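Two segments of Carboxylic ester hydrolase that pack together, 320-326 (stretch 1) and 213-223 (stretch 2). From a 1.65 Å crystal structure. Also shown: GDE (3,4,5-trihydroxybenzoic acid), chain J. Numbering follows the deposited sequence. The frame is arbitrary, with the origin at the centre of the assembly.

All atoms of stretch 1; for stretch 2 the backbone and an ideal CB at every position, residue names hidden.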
ATOM      1  N   ARG A 320      -8.768 -22.957  -6.709  1.00 28.89           N
ATOM      2  CA  ARG A 320      -8.463 -21.511  -6.585  1.00 27.98           C
ATOM      3  C   ARG A 320      -7.033 -21.315  -6.065  1.00 23.54           C
ATOM      4  O   ARG A 320      -6.706 -21.874  -5.007  1.00 25.97           O
ATOM      5  CB  ARG A 320      -9.433 -20.819  -5.634  1.00 27.53           C
ATOM      6  CG  ARG A 320      -9.190 -19.308  -5.607  1.00 27.12           C
ATOM      7  CD  ARG A 320     -10.166 -18.569  -4.721  1.00 27.94           C
ATOM      8  NE  ARG A 320     -11.453 -18.303  -5.341  1.00 26.38           N
ATOM      9  CZ  ARG A 320     -11.745 -17.275  -6.101  1.00 29.28           C
ATOM     10  NH1 ARG A 320     -10.819 -16.404  -6.469  1.00 27.52           N
ATOM     11  NH2 ARG A 320     -13.005 -17.140  -6.532  1.00 30.07           N
ATOM     12  N   VAL A 321      -6.286 -20.500  -6.772  1.00 27.21           N
ATOM     13  CA  VAL A 321      -4.901 -20.108  -6.398  1.00 26.23           C
ATOM     14  C   VAL A 321      -4.907 -18.749  -5.683  1.00 26.72           C
ATOM     15  O   VAL A 321      -4.155 -18.614  -4.689  1.00 26.56           O
ATOM     16  CB  VAL A 321      -3.993 -20.059  -7.623  1.00 27.57           C
ATOM     17  CG1 VAL A 321      -2.552 -19.887  -7.176  1.00 28.75           C
ATOM     18  CG2 VAL A 321      -4.155 -21.310  -8.508  1.00 29.34           C
ATOM     19  N   TYR A 322      -5.645 -17.782  -6.199  1.00 25.93           N
ATOM     20  CA  TYR A 322      -5.684 -16.443  -5.572  1.00 23.40           C
ATOM     21  C   TYR A 322      -7.036 -15.808  -5.909  1.00 28.39           C
ATOM     22  O   TYR A 322      -7.937 -16.477  -6.415  1.00 28.10           O
ATOM     23  CB  TYR A 322      -4.450 -15.628  -5.979  1.00 24.91           C
ATOM     24  CG  TYR A 322      -4.060 -14.521  -4.996  1.00 21.71           C
ATOM     25  CD1 TYR A 322      -4.032 -14.774  -3.641  1.00 24.09           C
ATOM     26  CD2 TYR A 322      -3.763 -13.240  -5.436  1.00 23.85           C
ATOM     27  CE1 TYR A 322      -3.732 -13.761  -2.727  1.00 23.98           C
ATOM     28  CE2 TYR A 322      -3.388 -12.236  -4.537  1.00 24.57           C
ATOM     29  CZ  TYR A 322      -3.369 -12.519  -3.186  1.00 22.97           C
ATOM     30  OH  TYR A 322      -3.077 -11.487  -2.304  1.00 23.45           O
ATOM     31  N   PHE A 323      -7.146 -14.521  -5.661  1.00 26.65           N
ATOM     32  CA  PHE A 323      -8.339 -13.684  -5.929  1.00 25.31           C
ATOM     33  C   PHE A 323      -7.859 -12.459  -6.634  1.00 30.88           C
ATOM     34  O   PHE A 323      -6.656 -12.163  -6.710  1.00 35.30           O
ATOM     35  CB  PHE A 323      -9.139 -13.433  -4.650  1.00 28.75           C
ATOM     36  CG  PHE A 323      -8.274 -13.146  -3.441  1.00 26.76           C
ATOM     37  CD1 PHE A 323      -7.650 -11.927  -3.336  1.00 27.25           C
ATOM     38  CD2 PHE A 323      -8.070 -14.099  -2.476  1.00 26.61           C
ATOM     39  CE1 PHE A 323      -6.788 -11.685  -2.282  1.00 26.65           C
ATOM     40  CE2 PHE A 323      -7.265 -13.831  -1.381  1.00 28.47           C
ATOM     41  CZ  PHE A 323      -6.621 -12.631  -1.315  1.00 23.62           C
ATOM     42  N   SER A 324      -8.812 -11.764  -7.213  1.00 26.34           N
ATOM     43  CA  SER A 324      -8.531 -10.598  -8.047  1.00 25.44           C
ATOM     44  C   SER A 324      -9.220  -9.367  -7.450  1.00 23.66           C
ATOM     45  O   SER A 324      -9.806  -9.452  -6.344  1.00 26.68           O
ATOM     46  CB  SER A 324      -8.962 -10.861  -9.484  1.00 27.07           C
ATOM     47  OG  SER A 324      -8.459  -9.875 -10.350  1.00 28.34           O
ATOM     48  N   TYR A 325      -9.087  -8.278  -8.170  1.00 25.48           N
ATOM     49  CA  TYR A 325      -9.654  -6.960  -7.801  1.00 25.49           C
ATOM     50  C   TYR A 325     -11.166  -7.074  -7.693  1.00 30.57           C
ATOM     51  O   TYR A 325     -11.815  -7.922  -8.368  1.00 28.22           O
ATOM     52  CB  TYR A 325      -9.247  -5.908  -8.815  1.00 26.25           C
ATOM     53  CG  TYR A 325      -7.800  -5.989  -9.187  1.00 27.06           C
ATOM     54  CD1 TYR A 325      -6.802  -5.552  -8.319  1.00 25.18           C
ATOM     55  CD2 TYR A 325      -7.390  -6.556 -10.371  1.00 24.73           C
ATOM     56  CE1 TYR A 325      -5.463  -5.668  -8.634  1.00 24.96           C
ATOM     57  CE2 TYR A 325      -6.052  -6.692 -10.690  1.00 26.30           C
ATOM     58  CZ  TYR A 325      -5.073  -6.225  -9.831  1.00 26.69           C
ATOM     59  OH  TYR A 325      -3.760  -6.319 -10.202  1.00 26.96           O
ATOM     60  N   GLN A 326     -11.732  -6.246  -6.834  1.00 28.28           N
ATOM     61  CA  GLN A 326     -13.197  -6.198  -6.634  1.00 29.82           C
ATOM     62  C   GLN A 326     -13.887  -5.714  -7.911  1.00 23.91           C
ATOM     63  O   GLN A 326     -13.326  -4.978  -8.711  1.00 26.27           O
ATOM     64  CB  GLN A 326     -13.550  -5.236  -5.505  1.00 26.85           C
ATOM     65  CG  GLN A 326     -13.181  -5.738  -4.112  1.00 28.41           C
ATOM     66  CD  GLN A 326     -13.823  -7.042  -3.747  1.00 28.80           C
ATOM     67  OE1 GLN A 326     -13.224  -8.123  -3.867  1.00 29.28           O
ATOM     68  NE2 GLN A 326     -15.074  -6.978  -3.282  1.00 28.19           N
ATOM     69  N   UNK A 213       1.986  -6.507   0.201  1.00 20.58           N
ATOM     70  CA  UNK A 213       2.480  -7.729   0.877  1.00 21.16           C
ATOM     71  C   UNK A 213       1.947  -8.972   0.121  1.00 20.52           C
ATOM     72  O   UNK A 213       1.377  -8.869  -0.983  1.00 21.07           O
ATOM     73  CB  UNK A 213       2.040  -7.757   2.342  1.00 21.16           C
ATOM     74  N   UNK A 214       2.178 -10.135   0.699  1.00 20.13           N
ATOM     75  CA  UNK A 214       1.900 -11.441   0.055  1.00 19.87           C
ATOM     76  C   UNK A 214       2.604 -11.445  -1.301  1.00 20.52           C
ATOM     77  O   UNK A 214       2.008 -11.854  -2.314  1.00 20.36           O
ATOM     78  CB  UNK A 214       0.398 -11.686  -0.107  1.00 19.87           C
ATOM     79  N   UNK A 215       3.884 -11.088  -1.307  1.00 20.58           N
ATOM     80  CA  UNK A 215       4.688 -10.730  -2.480  1.00 21.15           C
ATOM     81  C   UNK A 215       4.498 -11.707  -3.665  1.00 19.92           C
ATOM     82  O   UNK A 215       4.191 -11.223  -4.768  1.00 22.36           O
ATOM     83  CB  UNK A 215       6.166 -10.683  -2.087  1.00 21.15           C
ATOM     84  N   UNK A 216       4.698 -13.006  -3.444  1.00 21.34           N
ATOM     85  CA  UNK A 216       4.736 -13.948  -4.590  1.00 23.31           C
ATOM     86  C   UNK A 216       3.357 -13.983  -5.259  1.00 24.81           C
ATOM     87  O   UNK A 216       3.309 -14.312  -6.464  1.00 23.96           O
ATOM     88  CB  UNK A 216       5.145 -15.351  -4.137  1.00 23.31           C
ATOM     89  N   UNK A 217       2.275 -13.795  -4.520  1.00 22.20           N
ATOM     90  CA  UNK A 217       0.906 -13.874  -5.078  1.00 20.67           C
ATOM     91  C   UNK A 217       0.581 -12.529  -5.697  1.00 24.59           C
ATOM     92  O   UNK A 217       0.102 -12.456  -6.821  1.00 24.49           O
ATOM     93  CB  UNK A 217      -0.125 -14.245  -4.010  1.00 20.67           C
ATOM     94  N   UNK A 218       0.876 -11.430  -4.990  1.00 20.51           N
ATOM     95  CA  UNK A 218       0.499 -10.079  -5.435  1.00 21.68           C
ATOM     96  C   UNK A 218       1.235  -9.751  -6.730  1.00 22.17           C
ATOM     97  O   UNK A 218       0.639  -9.167  -7.646  1.00 22.37           O
ATOM     98  CB  UNK A 218       0.814  -9.037  -4.360  1.00 21.68           C
ATOM     99  N   UNK A 219       2.561 -10.004  -6.840  1.00 21.46           N
ATOM    100  CA  UNK A 219       3.283  -9.564  -8.037  1.00 22.36           C
ATOM    101  C   UNK A 219       2.866 -10.461  -9.227  1.00 26.20           C
ATOM    102  O   UNK A 219       2.624  -9.950 -10.338  1.00 24.57           O
ATOM    103  CB  UNK A 219       4.795  -9.619  -7.811  1.00 22.36           C
ATOM    104  N   UNK A 220       2.757 -11.752  -8.988  1.00 23.65           N
ATOM    105  CA  UNK A 220       2.463 -12.688 -10.100  1.00 24.10           C
ATOM    106  C   UNK A 220       1.029 -12.463 -10.617  1.00 26.52           C
ATOM    107  O   UNK A 220       0.827 -12.592 -11.855  1.00 25.53           O
ATOM    108  CB  UNK A 220       2.638 -14.138  -9.645  1.00 24.10           C
ATOM    109  N   UNK A 221       0.076 -12.125  -9.770  1.00 25.38           N
ATOM    110  CA  UNK A 221      -1.334 -11.943 -10.208  1.00 23.85           C
ATOM    111  C   UNK A 221      -1.453 -10.779 -11.177  1.00 25.84           C
ATOM    112  O   UNK A 221      -2.471 -10.754 -11.928  1.00 27.40           O
ATOM    113  CB  UNK A 221      -2.251 -11.707  -9.007  1.00 23.85           C
ATOM    114  N   UNK A 222      -0.478  -9.891 -11.263  1.00 23.32           N
ATOM    115  CA  UNK A 222      -0.477  -8.793 -12.245  1.00 23.82           C
ATOM    116  C   UNK A 222      -0.446  -9.365 -13.689  1.00 26.08           C
ATOM    117  O   UNK A 222      -0.786  -8.610 -14.596  1.00 25.46           O
ATOM    118  CB  UNK A 222       0.721  -7.871 -12.009  1.00 23.82           C
ATOM    119  N   UNK A 223      -0.044 -10.626 -13.850  1.00 27.73           N
ATOM    120  CA  UNK A 223       0.018 -11.284 -15.195  1.00 26.75           C
ATOM    121  C   UNK A 223      -1.289 -12.016 -15.433  1.00 28.69           C
ATOM    122  O   UNK A 223      -1.454 -12.497 -16.545  1.00 29.56           O
ATOM    123  CB  UNK A 223       1.195 -12.256 -15.299  1.00 26.75           C
TER
HETATM  124  OAA GDE J 603       3.767   0.785  -4.626  0.99 26.88           O
HETATM  125  OAB GDE J 603       2.217   1.253  -6.134  0.99 31.84           O
HETATM  126  OAC GDE J 603       4.841  -4.144  -5.630  0.96 23.14           O
HETATM  127  OAD GDE J 603       0.507  -3.373  -7.487  0.99 23.99           O
HETATM  128  OAE GDE J 603       2.523  -5.044  -6.944  0.90 22.20           O
HETATM  129  CAF GDE J 603       3.904  -1.867  -5.571  0.99 25.42           C
HETATM  130  CAG GDE J 603       1.690  -1.470  -6.519  0.95 24.79           C
HETATM  131  CAH GDE J 603       2.958   0.430  -5.536  1.00 30.77           C
HETATM  132  CAI GDE J 603       3.808  -3.223  -5.919  1.00 24.04           C
HETATM  133  CAJ GDE J 603       1.608  -2.832  -6.905  0.99 25.67           C
HETATM  134  CAK GDE J 603       2.865  -1.026  -5.932  0.95 25.39           C
HETATM  135  CAL GDE J 603       2.636  -3.677  -6.582  0.94 24.98           C

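Stretch 1 runs past stretch 2 without regular secondary structure and offers it chiefly two tyrosines, with Tyr322 at the centre. At position 213 the ideal CB has nothing of stretch 1 within 5.5 Å, so the contact sets little constraint; the residue is Phe213.

Position 214 points its CB toward stretch 1, 4.1 Å from Tyr322 OH, and its phi/psi of 53/50 is left-handed, a region most readily entered by Gly, Asn or Asp. A long polar side chain that could reach the hydroxyl would also suit. The residue is Arg214, at the N-cap position of the helix; its NH1 donates a hydrogen bond to Tyr322 OH (3.1 Å), with the hydroxyl at the edge of the guanidinium.

Positions 215 and 216 are out of reach and leave the choice open; they are Trp215 and Ser216.

At 217 the ideal CB lies 3.8 Å from Tyr322 CZ. An apolar residue is expected, whether aliphatic or aromatic. Phe217 sets its CB over one face of the Tyr322 ring, 3.7 Å from the centroid, while its own ring continues past the tyrosine to meet it obliquely, CD2 being 3.6 Å from Tyr322 CD1. Farther along, its CE2 lies 3.5 Å from Val321 O, a carbonyl that has no hydrogen-bonding partner.

Position 218 points away, so stretch 1 asks little beyond helical geometry, but the bound trihydroxybenzoic acid lies on this side and its hydroxyls favour a polar residue. Gln218 donates from NE2 to GDE OAE (3.0 Å), and its OE1 accepts from a water (2.7 Å) that also bonds Tyr322 OH, linking ligand site and tyrosine.

Position 219 is out of reach of stretch 1, yet near the ligand hydroxyls, where a polar side chain fits. Gln219 donates from NE2 to GDE OAC (2.8 Å) and accepts from GDE OAE at OE1 (2.7 Å). Position 220, also out of reach, is Thr220, whose OG1 donates to Ser216 O (2.7 Å).

Position 221 points toward stretch 1, its ideal CB 4.2 Å from Tyr322 CD2, with the Tyr325 hydroxyl farther out. Leu or Met could cover the ring edge; Gln or Glu could also seek the hydroxyl. In Gln221, CG sits at the Tyr322 edge, and NE2 donates to both Tyr325 OH (3.0 Å) and Gln218 O (3.1 Å).

At 222 the CB points away, leaving room for a polar group between Tyr325 and the ligand. His222 NE2 hydrogen-bonds GDE OAD (2.7 Å). Position 223, out of reach and unconstrained here, is Leu223.

Stretch 2 (213-223) FRWSFQQTQHL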
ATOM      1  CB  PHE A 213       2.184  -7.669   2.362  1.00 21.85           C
ATOM      2  CG  PHE A 213       0.744  -7.575   2.783  1.00 20.42           C
ATOM      3  CD1 PHE A 213      -0.301  -7.794   1.919  1.00 20.71           C
ATOM      4  CD2 PHE A 213       0.464  -7.279   4.122  1.00 23.36           C
ATOM      5  CE1 PHE A 213      -1.609  -7.770   2.392  1.00 23.75           C
ATOM      6  CE2 PHE A 213      -0.841  -7.205   4.575  1.00 23.34           C
ATOM      7  CZ  PHE A 213      -1.863  -7.522   3.726  1.00 21.97           C
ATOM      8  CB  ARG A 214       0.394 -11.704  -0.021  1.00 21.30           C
ATOM      9  CG  ARG A 214       0.051 -13.176  -0.116  1.00 21.69           C
ATOM     10  CD  ARG A 214      -1.435 -13.441  -0.020  1.00 22.80           C
ATOM     11  NE  ARG A 214      -1.924 -13.097   1.331  1.00 22.43           N
ATOM     12  CZ  ARG A 214      -2.684 -12.047   1.661  1.00 22.83           C
ATOM     13  NH1 ARG A 214      -3.113 -11.198   0.756  1.00 24.17           N
ATOM     14  NH2 ARG A 214      -2.927 -11.847   2.934  1.00 23.51           N
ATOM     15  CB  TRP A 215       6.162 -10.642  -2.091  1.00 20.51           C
ATOM     16  CG  TRP A 215       6.985 -10.076  -3.208  1.00 20.59           C
ATOM     17  CD1 TRP A 215       7.659 -10.736  -4.193  1.00 20.17           C
ATOM     18  CD2 TRP A 215       7.305  -8.688  -3.372  1.00 21.37           C
ATOM     19  NE1 TRP A 215       8.280  -9.837  -5.003  1.00 20.80           N
ATOM     20  CE2 TRP A 215       8.107  -8.569  -4.532  1.00 20.02           C
ATOM     21  CE3 TRP A 215       6.945  -7.514  -2.683  1.00 22.43           C
ATOM     22  CZ2 TRP A 215       8.522  -7.332  -5.015  1.00 20.99           C
ATOM     23  CZ3 TRP A 215       7.379  -6.302  -3.148  1.00 20.95           C
ATOM     24  CH2 TRP A 215       8.157  -6.206  -4.299  1.00 22.31           C
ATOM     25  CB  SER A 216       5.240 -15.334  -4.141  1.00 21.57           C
ATOM     26  OG  SER A 216       4.317 -15.973  -3.273  1.00 22.99           O
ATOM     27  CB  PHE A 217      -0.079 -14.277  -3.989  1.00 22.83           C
ATOM     28  CG  PHE A 217      -0.017 -15.725  -3.570  1.00 21.37           C
ATOM     29  CD1 PHE A 217       1.068 -16.232  -2.871  1.00 23.64           C
ATOM     30  CD2 PHE A 217      -1.011 -16.613  -3.948  1.00 22.71           C
ATOM     31  CE1 PHE A 217       1.161 -17.573  -2.565  1.00 23.45           C
ATOM     32  CE2 PHE A 217      -0.946 -17.941  -3.589  1.00 23.41           C
ATOM     33  CZ  PHE A 217       0.134 -18.421  -2.907  1.00 24.51           C
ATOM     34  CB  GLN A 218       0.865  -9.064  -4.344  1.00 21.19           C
ATOM     35  CG  GLN A 218       0.879  -7.620  -4.844  1.00 22.56           C
ATOM     36  CD  GLN A 218      -0.391  -7.179  -5.555  1.00 21.93           C
ATOM     37  OE1 GLN A 218      -1.466  -7.709  -5.289  1.00 23.27           O
ATOM     38  NE2 GLN A 218      -0.235  -6.153  -6.379  1.00 21.49           N
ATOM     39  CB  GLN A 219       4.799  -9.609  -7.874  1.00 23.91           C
ATOM     40  CG  GLN A 219       5.352  -8.845  -6.657  1.00 23.32           C
ATOM     41  CD  GLN A 219       4.811  -7.448  -6.529  1.00 25.49           C
ATOM     42  OE1 GLN A 219       4.453  -6.809  -7.524  1.00 25.71           O
ATOM     43  NE2 GLN A 219       4.869  -6.915  -5.294  1.00 24.50           N
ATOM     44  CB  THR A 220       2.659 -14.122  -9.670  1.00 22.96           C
ATOM     45  OG1 THR A 220       3.977 -14.286  -9.128  1.00 22.93           O
ATOM     46  CG2 THR A 220       2.473 -15.082 -10.822  1.00 24.82           C
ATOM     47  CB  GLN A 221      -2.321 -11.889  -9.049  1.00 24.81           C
ATOM     48  CG  GLN A 221      -2.199 -10.675  -8.158  1.00 24.97           C
ATOM     49  CD  GLN A 221      -2.880  -9.436  -8.700  1.00 25.62           C
ATOM     50  OE1 GLN A 221      -4.000  -9.536  -9.239  1.00 26.52           O
ATOM     51  NE2 GLN A 221      -2.186  -8.286  -8.619  1.00 23.44           N
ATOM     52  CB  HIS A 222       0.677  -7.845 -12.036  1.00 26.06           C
ATOM     53  CG  HIS A 222       0.409  -6.759 -11.038  1.00 26.93           C
ATOM     54  ND1 HIS A 222      -0.556  -5.785 -11.278  1.00 28.73           N
ATOM     55  CD2 HIS A 222       0.993  -6.468  -9.833  1.00 26.56           C
ATOM     56  CE1 HIS A 222      -0.516  -4.901 -10.280  1.00 30.92           C
ATOM     57  NE2 HIS A 222       0.422  -5.310  -9.359  1.00 27.22           N
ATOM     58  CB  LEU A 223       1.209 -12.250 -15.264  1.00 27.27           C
ATOM     59  CG  LEU A 223       2.587 -11.624 -15.234  1.00 26.39           C
ATOM     60  CD1 LEU A 223       3.695 -12.699 -15.308  1.00 27.98           C
ATOM     61  CD2 LEU A 223       2.796 -10.621 -16.333  1.00 28.42           C
TER
HETATM   62  O   HOH W   1      -2.362  -9.089  -3.201  1.00 22.84           O
HETATM   63  O   HOH W   2      -5.758 -10.622 -11.044  1.00 27.55           O
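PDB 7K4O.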